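PDB 4D4E: armadillo repeat protein arm00016 from Synthetic construct, which serves as a computationally designed armadillo-repeat scaffold, intended for the modular recognition of peptides. Local coordinates for residues Ile173-Val186 / Ile204-Leu218. Sequence-based numbering, arbitrary orientation.
Sequences IQKLIEAGALSPLV and IANIAAGNNEMKQKL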
ATOM      1  N   ILE A 173      -7.771  -5.720  12.368  1.00 27.89           N
ATOM      2  CA  ILE A 173      -8.412  -4.454  12.666  1.00 30.40           C
ATOM      3  C   ILE A 173      -7.996  -3.990  14.067  1.00 31.22           C
ATOM      4  O   ILE A 173      -7.675  -2.819  14.255  1.00 28.11           O
ATOM      5  CB  ILE A 173      -9.952  -4.524  12.504  1.00 30.17           C
ATOM      6  CG1 ILE A 173     -10.344  -4.635  11.019  1.00 29.42           C
ATOM      7  CG2 ILE A 173     -10.610  -3.282  13.091  1.00 32.11           C
ATOM      8  CD1 ILE A 173     -11.817  -4.951  10.820  1.00 32.57           C
ATOM      9  N   GLN A 174      -7.941  -4.903  15.036  1.00 27.47           N
ATOM     10  CA  GLN A 174      -7.522  -4.460  16.357  1.00 32.72           C
ATOM     11  C   GLN A 174      -6.040  -3.931  16.357  1.00 30.93           C
ATOM     12  O   GLN A 174      -5.718  -2.927  16.967  1.00 27.91           O
ATOM     13  CB  GLN A 174      -7.668  -5.583  17.393  1.00 33.78           C
ATOM     14  CG  GLN A 174      -7.140  -5.173  18.753  1.00 44.35           C
ATOM     15  CD  GLN A 174      -7.791  -3.898  19.312  1.00 52.18           C
ATOM     16  OE1 GLN A 174      -8.810  -3.375  18.790  1.00 53.42           O
ATOM     17  NE2 GLN A 174      -7.214  -3.393  20.398  1.00 58.08           N
ATOM     18  N   LYS A 175      -5.170  -4.638  15.665  1.00 31.96           N
ATOM     19  CA  LYS A 175      -3.817  -4.171  15.390  1.00 33.63           C
ATOM     20  C   LYS A 175      -3.761  -2.778  14.769  1.00 33.08           C
ATOM     21  O   LYS A 175      -2.965  -1.968  15.219  1.00 30.52           O
ATOM     22  CB  LYS A 175      -3.087  -5.191  14.516  1.00 36.41           C
ATOM     23  CG  LYS A 175      -3.118  -6.571  15.175  1.00 37.20           C
ATOM     24  CD  LYS A 175      -1.932  -6.757  16.135  1.00 41.46           C
ATOM     25  CE  LYS A 175      -2.146  -7.920  17.110  1.00 44.34           C
ATOM     26  NZ  LYS A 175      -1.317  -7.808  18.363  1.00 50.82           N
ATOM     27  N   LEU A 176      -4.645  -2.457  13.802  1.00 31.50           N
ATOM     28  CA  LEU A 176      -4.663  -1.097  13.210  1.00 28.50           C
ATOM     29  C   LEU A 176      -4.902  -0.037  14.260  1.00 27.95           C
ATOM     30  O   LEU A 176      -4.220   0.965  14.324  1.00 26.73           O
ATOM     31  CB  LEU A 176      -5.725  -0.956  12.111  1.00 30.71           C
ATOM     32  CG  LEU A 176      -5.442  -1.157  10.637  1.00 32.44           C
ATOM     33  CD1 LEU A 176      -6.704  -0.812   9.873  1.00 27.03           C
ATOM     34  CD2 LEU A 176      -4.260  -0.285  10.150  1.00 29.24           C
ATOM     35  N   ILE A 177      -5.912  -0.297  15.065  1.00 29.45           N
ATOM     36  CA  ILE A 177      -6.325   0.549  16.105  1.00 30.37           C
ATOM     37  C   ILE A 177      -5.217   0.733  17.121  1.00 33.08           C
ATOM     38  O   ILE A 177      -4.914   1.860  17.450  1.00 36.77           O
ATOM     39  CB  ILE A 177      -7.610  -0.007  16.760  1.00 31.02           C
ATOM     40  CG1 ILE A 177      -8.823   0.227  15.850  1.00 31.50           C
ATOM     41  CG2 ILE A 177      -7.892   0.704  18.083  1.00 31.12           C
ATOM     42  CD1 ILE A 177     -10.000  -0.631  16.283  1.00 32.16           C
ATOM     43  N   GLU A 178      -4.615  -0.365  17.609  1.00 33.45           N
ATOM     44  CA  GLU A 178      -3.469  -0.302  18.532  1.00 33.81           C
ATOM     45  C   GLU A 178      -2.271   0.430  17.935  1.00 34.15           C
ATOM     46  O   GLU A 178      -1.547   1.051  18.688  1.00 36.24           O
ATOM     47  CB  GLU A 178      -3.021  -1.688  18.974  1.00 35.69           C
ATOM     48  CG  GLU A 178      -4.034  -2.360  19.873  1.00 39.87           C
ATOM     49  CD  GLU A 178      -3.753  -3.838  20.040  1.00 43.13           C
ATOM     50  OE1 GLU A 178      -2.728  -4.338  19.500  1.00 44.37           O
ATOM     51  OE2 GLU A 178      -4.567  -4.486  20.711  1.00 40.85           O
ATOM     52  N   ALA A 179      -2.098   0.391  16.609  1.00 31.74           N
ATOM     53  CA  ALA A 179      -1.056   1.176  15.945  1.00 35.82           C
ATOM     54  C   ALA A 179      -1.403   2.658  15.901  1.00 33.54           C
ATOM     55  O   ALA A 179      -0.681   3.424  15.324  1.00 38.65           O
ATOM     56  CB  ALA A 179      -0.837   0.656  14.547  1.00 33.54           C
ATOM     57  N   GLY A 180      -2.525   3.059  16.501  1.00 34.89           N
ATOM     58  CA  GLY A 180      -3.001   4.478  16.469  1.00 34.02           C
ATOM     59  C   GLY A 180      -3.549   5.008  15.123  1.00 31.74           C
ATOM     60  O   GLY A 180      -3.396   6.218  14.797  1.00 29.72           O
ATOM     61  N   ALA A 181      -4.222   4.144  14.353  1.00 28.49           N
ATOM     62  CA  ALA A 181      -4.684   4.548  13.009  1.00 28.29           C
ATOM     63  C   ALA A 181      -5.895   5.477  13.013  1.00 27.35           C
ATOM     64  O   ALA A 181      -6.070   6.230  12.049  1.00 26.38           O
ATOM     65  CB  ALA A 181      -4.982   3.343  12.129  1.00 24.95           C
ATOM     66  N   LEU A 182      -6.728   5.405  14.056  1.00 27.12           N
ATOM     67  CA  LEU A 182      -8.029   6.065  14.039  1.00 28.84           C
ATOM     68  C   LEU A 182      -8.011   7.607  13.973  1.00 29.40           C
ATOM     69  O   LEU A 182      -8.683   8.168  13.127  1.00 30.95           O
ATOM     70  CB  LEU A 182      -8.985   5.558  15.131  1.00 28.92           C
ATOM     71  CG  LEU A 182      -9.372   4.069  15.066  1.00 30.72           C
ATOM     72  CD1 LEU A 182     -10.601   3.780  15.942  1.00 31.15           C
ATOM     73  CD2 LEU A 182      -9.627   3.608  13.634  1.00 28.46           C
ATOM     74  N   SER A 183      -7.286   8.300  14.825  1.00 31.97           N
ATOM     75  CA  SER A 183      -7.313   9.771  14.793  0.50 32.34           C
ATOM     76  C   SER A 183      -6.670  10.344  13.503  1.00 32.94           C
ATOM     77  O   SER A 183      -7.188  11.326  12.923  1.00 30.82           O
ATOM     78  CB  SER A 183      -6.699  10.359  16.065  0.50 32.93           C
ATOM     79  OG  SER A 183      -5.402  10.875  15.845  0.50 35.11           O
ATOM     80  N   PRO A 184      -5.544   9.738  13.042  1.00 32.27           N
ATOM     81  CA  PRO A 184      -5.077  10.171  11.738  1.00 31.61           C
ATOM     82  C   PRO A 184      -6.072   9.919  10.596  1.00 29.49           C
ATOM     83  O   PRO A 184      -6.134  10.700   9.655  1.00 26.84           O
ATOM     84  CB  PRO A 184      -3.779   9.374  11.547  1.00 34.05           C
ATOM     85  CG  PRO A 184      -3.272   9.148  12.937  1.00 31.35           C
ATOM     86  CD  PRO A 184      -4.485   9.011  13.799  1.00 33.03           C
ATOM     87  N   LEU A 185      -6.855   8.848  10.681  1.00 26.74           N
ATOM     88  CA  LEU A 185      -7.833   8.541   9.631  1.00 26.61           C
ATOM     89  C   LEU A 185      -8.990   9.554   9.663  1.00 28.44           C
ATOM     90  O   LEU A 185      -9.519   9.925   8.592  1.00 25.19           O
ATOM     91  CB  LEU A 185      -8.368   7.124   9.803  1.00 24.26           C
ATOM     92  CG  LEU A 185      -8.079   5.954   8.861  1.00 27.03           C
ATOM     93  CD1 LEU A 185      -6.980   6.069   7.772  1.00 24.28           C
ATOM     94  CD2 LEU A 185      -8.087   4.579   9.580  1.00 24.33           C
ATOM     95  N   VAL A 186      -9.374   9.982  10.876  1.00 25.86           N
ATOM     96  CA  VAL A 186     -10.461  10.944  11.088  1.00 28.79           C
ATOM     97  C   VAL A 186     -10.070  12.353  10.583  1.00 29.45           C
ATOM     98  O   VAL A 186     -10.854  13.055   9.936  1.00 28.53           O
ATOM     99  CB  VAL A 186     -10.933  10.932  12.566  1.00 26.98           C
ATOM    100  CG1 VAL A 186     -11.746  12.147  12.884  1.00 28.33           C
ATOM    101  CG2 VAL A 186     -11.811   9.723  12.836  1.00 28.32           C
ATOM    102  N   ILE A 204     -12.599   3.627   7.474  1.00 27.01           N
ATOM    103  CA  ILE A 204     -13.487   3.849   8.554  1.00 29.17           C
ATOM    104  C   ILE A 204     -14.777   3.046   8.395  1.00 32.73           C
ATOM    105  O   ILE A 204     -15.208   2.410   9.348  1.00 32.29           O
ATOM    106  CB  ILE A 204     -13.700   5.359   8.735  1.00 31.18           C
ATOM    107  CG1 ILE A 204     -12.421   5.961   9.270  1.00 28.91           C
ATOM    108  CG2 ILE A 204     -14.917   5.660   9.645  1.00 33.36           C
ATOM    109  CD1 ILE A 204     -12.550   7.432   9.547  1.00 34.53           C
ATOM    110  N   ALA A 205     -15.353   3.011   7.204  1.00 31.40           N
ATOM    111  CA  ALA A 205     -16.467   2.075   6.959  1.00 33.30           C
ATOM    112  C   ALA A 205     -16.122   0.566   7.244  1.00 33.58           C
ATOM    113  O   ALA A 205     -16.943  -0.182   7.776  1.00 33.56           O
ATOM    114  CB  ALA A 205     -16.982   2.251   5.545  1.00 32.49           C
ATOM    115  N   ASN A 206     -14.913   0.138   6.888  1.00 33.49           N
ATOM    116  CA  ASN A 206     -14.448  -1.241   7.218  1.00 33.52           C
ATOM    117  C   ASN A 206     -14.373  -1.550   8.716  1.00 32.96           C
ATOM    118  O   ASN A 206     -14.778  -2.625   9.153  1.00 37.53           O
ATOM    119  CB  ASN A 206     -13.087  -1.561   6.569  1.00 30.98           C
ATOM    120  CG  ASN A 206     -13.159  -1.650   5.076  1.00 33.02           C
ATOM    121  OD1 ASN A 206     -14.087  -2.249   4.547  1.00 40.08           O
ATOM    122  ND2 ASN A 206     -12.148  -1.086   4.363  1.00 35.39           N
ATOM    123  N   ILE A 207     -13.817  -0.606   9.473  1.00 30.91           N
ATOM    124  CA  ILE A 207     -13.643  -0.690  10.919  1.00 32.70           C
ATOM    125  C   ILE A 207     -14.998  -0.666  11.639  1.00 35.79           C
ATOM    126  O   ILE A 207     -15.220  -1.389  12.661  1.00 33.29           O
ATOM    127  CB  ILE A 207     -12.668   0.447  11.399  1.00 33.32           C
ATOM    128  CG1 ILE A 207     -11.297   0.268  10.711  1.00 30.56           C
ATOM    129  CG2 ILE A 207     -12.492   0.418  12.915  1.00 32.28           C
ATOM    130  CD1 ILE A 207     -10.320   1.435  10.815  1.00 31.54           C
ATOM    131  N   ALA A 208     -15.899   0.173  11.110  1.00 32.56           N
ATOM    132  CA  ALA A 208     -17.246   0.298  11.657  1.00 35.71           C
ATOM    133  C   ALA A 208     -18.080  -1.001  11.562  1.00 37.94           C
ATOM    134  O   ALA A 208     -18.874  -1.275  12.443  1.00 39.27           O
ATOM    135  CB  ALA A 208     -17.987   1.458  10.998  1.00 33.13           C
ATOM    136  N   ALA A 209     -17.892  -1.773  10.491  1.00 41.89           N
ATOM    137  CA  ALA A 209     -18.438  -3.140  10.348  1.00 48.44           C
ATOM    138  C   ALA A 209     -18.048  -4.172  11.475  1.00 55.40           C
ATOM    139  O   ALA A 209     -18.758  -5.170  11.704  1.00 53.38           O
ATOM    140  CB  ALA A 209     -18.052  -3.688   8.972  1.00 42.83           C
ATOM    141  N   GLY A 210     -16.917  -3.937  12.148  1.00 61.81           N
ATOM    142  CA  GLY A 210     -16.431  -4.800  13.241  1.00 57.47           C
ATOM    143  C   GLY A 210     -17.256  -4.592  14.491  1.00 63.21           C
ATOM    144  O   GLY A 210     -18.403  -4.137  14.407  1.00 64.73           O
ATOM    145  N   ASN A 211     -16.664  -4.896  15.652  1.00 64.64           N
ATOM    146  CA  ASN A 211     -17.393  -4.949  16.928  1.00 63.08           C
ATOM    147  C   ASN A 211     -17.703  -3.561  17.486  1.00 66.73           C
ATOM    148  O   ASN A 211     -17.552  -2.558  16.780  1.00 63.85           O
ATOM    149  CB  ASN A 211     -16.714  -5.898  17.949  1.00 64.21           C
ATOM    150  CG  ASN A 211     -15.475  -5.303  18.595  1.00 68.06           C
ATOM    151  OD1 ASN A 211     -15.434  -4.116  18.878  1.00 65.23           O
ATOM    152  ND2 ASN A 211     -14.469  -6.142  18.868  1.00 68.21           N
ATOM    153  N   ASN A 212     -18.162  -3.504  18.737  1.00 65.23           N
ATOM    154  CA  ASN A 212     -18.727  -2.276  19.295  1.00 58.19           C
ATOM    155  C   ASN A 212     -17.714  -1.512  20.101  1.00 58.23           C
ATOM    156  O   ASN A 212     -17.810  -0.272  20.269  1.00 54.14           O
ATOM    157  CB  ASN A 212     -19.985  -2.591  20.088  1.00 61.43           C
ATOM    158  CG  ASN A 212     -21.070  -3.162  19.204  1.00 61.33           C
ATOM    159  OD1 ASN A 212     -20.816  -4.057  18.391  1.00 60.89           O
ATOM    160  ND2 ASN A 212     -22.272  -2.627  19.330  1.00 56.63           N
ATOM    161  N   GLU A 213     -16.731  -2.263  20.585  1.00 51.96           N
ATOM    162  CA  GLU A 213     -15.445  -1.703  20.921  1.00 50.17           C
ATOM    163  C   GLU A 213     -14.940  -0.884  19.732  1.00 46.60           C
ATOM    164  O   GLU A 213     -14.465   0.230  19.896  1.00 42.21           O
ATOM    165  CB  GLU A 213     -14.448  -2.833  21.197  1.00 57.32           C
ATOM    166  CG  GLU A 213     -13.139  -2.374  21.809  1.00 65.60           C
ATOM    167  CD  GLU A 213     -13.350  -1.752  23.171  1.00 69.35           C
ATOM    168  OE1 GLU A 213     -13.529  -2.504  24.146  1.00 69.39           O
ATOM    169  OE2 GLU A 213     -13.347  -0.507  23.254  1.00 79.61           O
ATOM    170  N   MET A 214     -15.018  -1.436  18.531  1.00 43.23           N
ATOM    171  CA  MET A 214     -14.419  -0.723  17.370  1.00 42.15           C
ATOM    172  C   MET A 214     -15.264   0.471  16.934  1.00 39.47           C
ATOM    173  O   MET A 214     -14.724   1.544  16.723  1.00 36.26           O
ATOM    174  CB  MET A 214     -14.098  -1.674  16.235  1.00 40.60           C
ATOM    175  CG  MET A 214     -13.047  -2.696  16.654  1.00 39.01           C
ATOM    176  SD  MET A 214     -13.153  -3.912  15.386  1.00 44.53           S
ATOM    177  CE  MET A 214     -11.884  -5.104  15.926  1.00 46.25           C
ATOM    178  N   LYS A 215     -16.589   0.291  16.903  1.00 39.97           N
ATOM    179  CA  LYS A 215     -17.506   1.401  16.676  1.00 38.86           C
ATOM    180  C   LYS A 215     -17.287   2.499  17.732  1.00 43.65           C
ATOM    181  O   LYS A 215     -17.336   3.682  17.411  1.00 40.20           O
ATOM    182  CB  LYS A 215     -18.953   0.953  16.676  1.00 38.46           C
ATOM    183  CG  LYS A 215     -19.386  -0.019  15.590  1.00 37.95           C
ATOM    184  CD  LYS A 215     -20.849  -0.422  15.870  1.00 36.02           C
ATOM    185  CE  LYS A 215     -21.522  -1.135  14.704  1.00 37.32           C
ATOM    186  NZ  LYS A 215     -20.734  -2.291  14.197  1.00 35.30           N
ATOM    187  N   GLN A 216     -17.028   2.117  18.980  1.00 45.70           N
ATOM    188  CA  GLN A 216     -16.898   3.086  20.075  1.00 45.52           C
ATOM    189  C   GLN A 216     -15.601   3.827  19.958  1.00 41.80           C
ATOM    190  O   GLN A 216     -15.534   5.036  20.183  1.00 43.24           O
ATOM    191  CB  GLN A 216     -17.033   2.380  21.437  1.00 53.81           C
ATOM    192  CG  GLN A 216     -16.408   3.090  22.640  1.00 66.46           C
ATOM    193  CD  GLN A 216     -16.087   2.117  23.784  1.00 77.30           C
ATOM    194  OE1 GLN A 216     -16.996   1.571  24.422  1.00 70.97           O
ATOM    195  NE2 GLN A 216     -14.791   1.886  24.036  1.00 74.07           N
ATOM    196  N   LYS A 217     -14.559   3.101  19.579  1.00 40.55           N
ATOM    197  CA  LYS A 217     -13.244   3.717  19.308  1.00 39.38           C
ATOM    198  C   LYS A 217     -13.324   4.811  18.183  1.00 35.29           C
ATOM    199  O   LYS A 217     -12.726   5.939  18.324  1.00 31.00           O
ATOM    200  CB  LYS A 217     -12.223   2.641  18.943  1.00 39.34           C
ATOM    201  CG  LYS A 217     -11.751   1.738  20.089  1.00 47.03           C
ATOM    202  CD  LYS A 217     -10.729   2.419  20.988  1.00 49.25           C
ATOM    203  CE  LYS A 217     -10.499   1.622  22.278  1.00 56.92           C
ATOM    204  NZ  LYS A 217      -9.128   1.031  22.343  1.00 56.86           N
ATOM    205  N   LEU A 218     -14.080   4.491  17.123  1.00 27.71           N
ATOM    206  CA  LEU A 218     -14.344   5.489  16.026  1.00 30.27           C
ATOM    207  C   LEU A 218     -15.077   6.787  16.496  1.00 30.16           C
ATOM    208  O   LEU A 218     -14.588   7.928  16.243  1.00 28.47           O
ATOM    209  CB  LEU A 218     -15.052   4.812  14.852  1.00 28.89           C
ATOM    210  CG  LEU A 218     -14.090   3.872  14.117  1.00 26.64           C
ATOM    211  CD1 LEU A 218     -14.927   2.934  13.297  1.00 28.13           C
ATOM    212  CD2 LEU A 218     -13.194   4.674  13.169  1.00 28.21           C
TER
HETATM  213  O   HOH W   1      -9.759  -2.043  20.821  1.00 47.26           O
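Met214 reaches across to Ile173 with an extended chain and lays its sulfur against the branch methyl, SD standing 3.5 Å from Ile173 CG2; the same sulfur accepts a weak hydrogen bond from Asn211 N. The two side chains cross at about a right angle, and Met214 CE touches Ile173 CG2 at 3.6 Å. Beside this pair Ile207 is a knob in a hole formed by Ile173, Leu176, Ile177 and Leu182. Ile207 holds CG1 anti to its carbonyl carbon (chi1 -60°); its side chain and that of Leu182 slide past each other in opposite directions, with Ile207 CD1 3.6 Å from Leu182 CD2, while Ile207 CG2 faces Ile173 and Ile177. Leu182 forks: CD2 also meets Leu218 CD2 at 3.8 Å, and CD1 lies 3.6 Å from Lys217 CB. Ile204 CD1 extends the seam to Val186 CG2. Beside it a water donates to Gln174 OE1 (2.6 Å) and weakly accepts from Lys217 NZ. Helices 170-178 and 212-221 pack at 29° between their short segments, consistent with an armadillo solenoid. Leu176 and Leu185 also touch helix 152-166. No direct hydrogen bond spans the two segments, so close packing of buried apolar side chains chiefly holds them together.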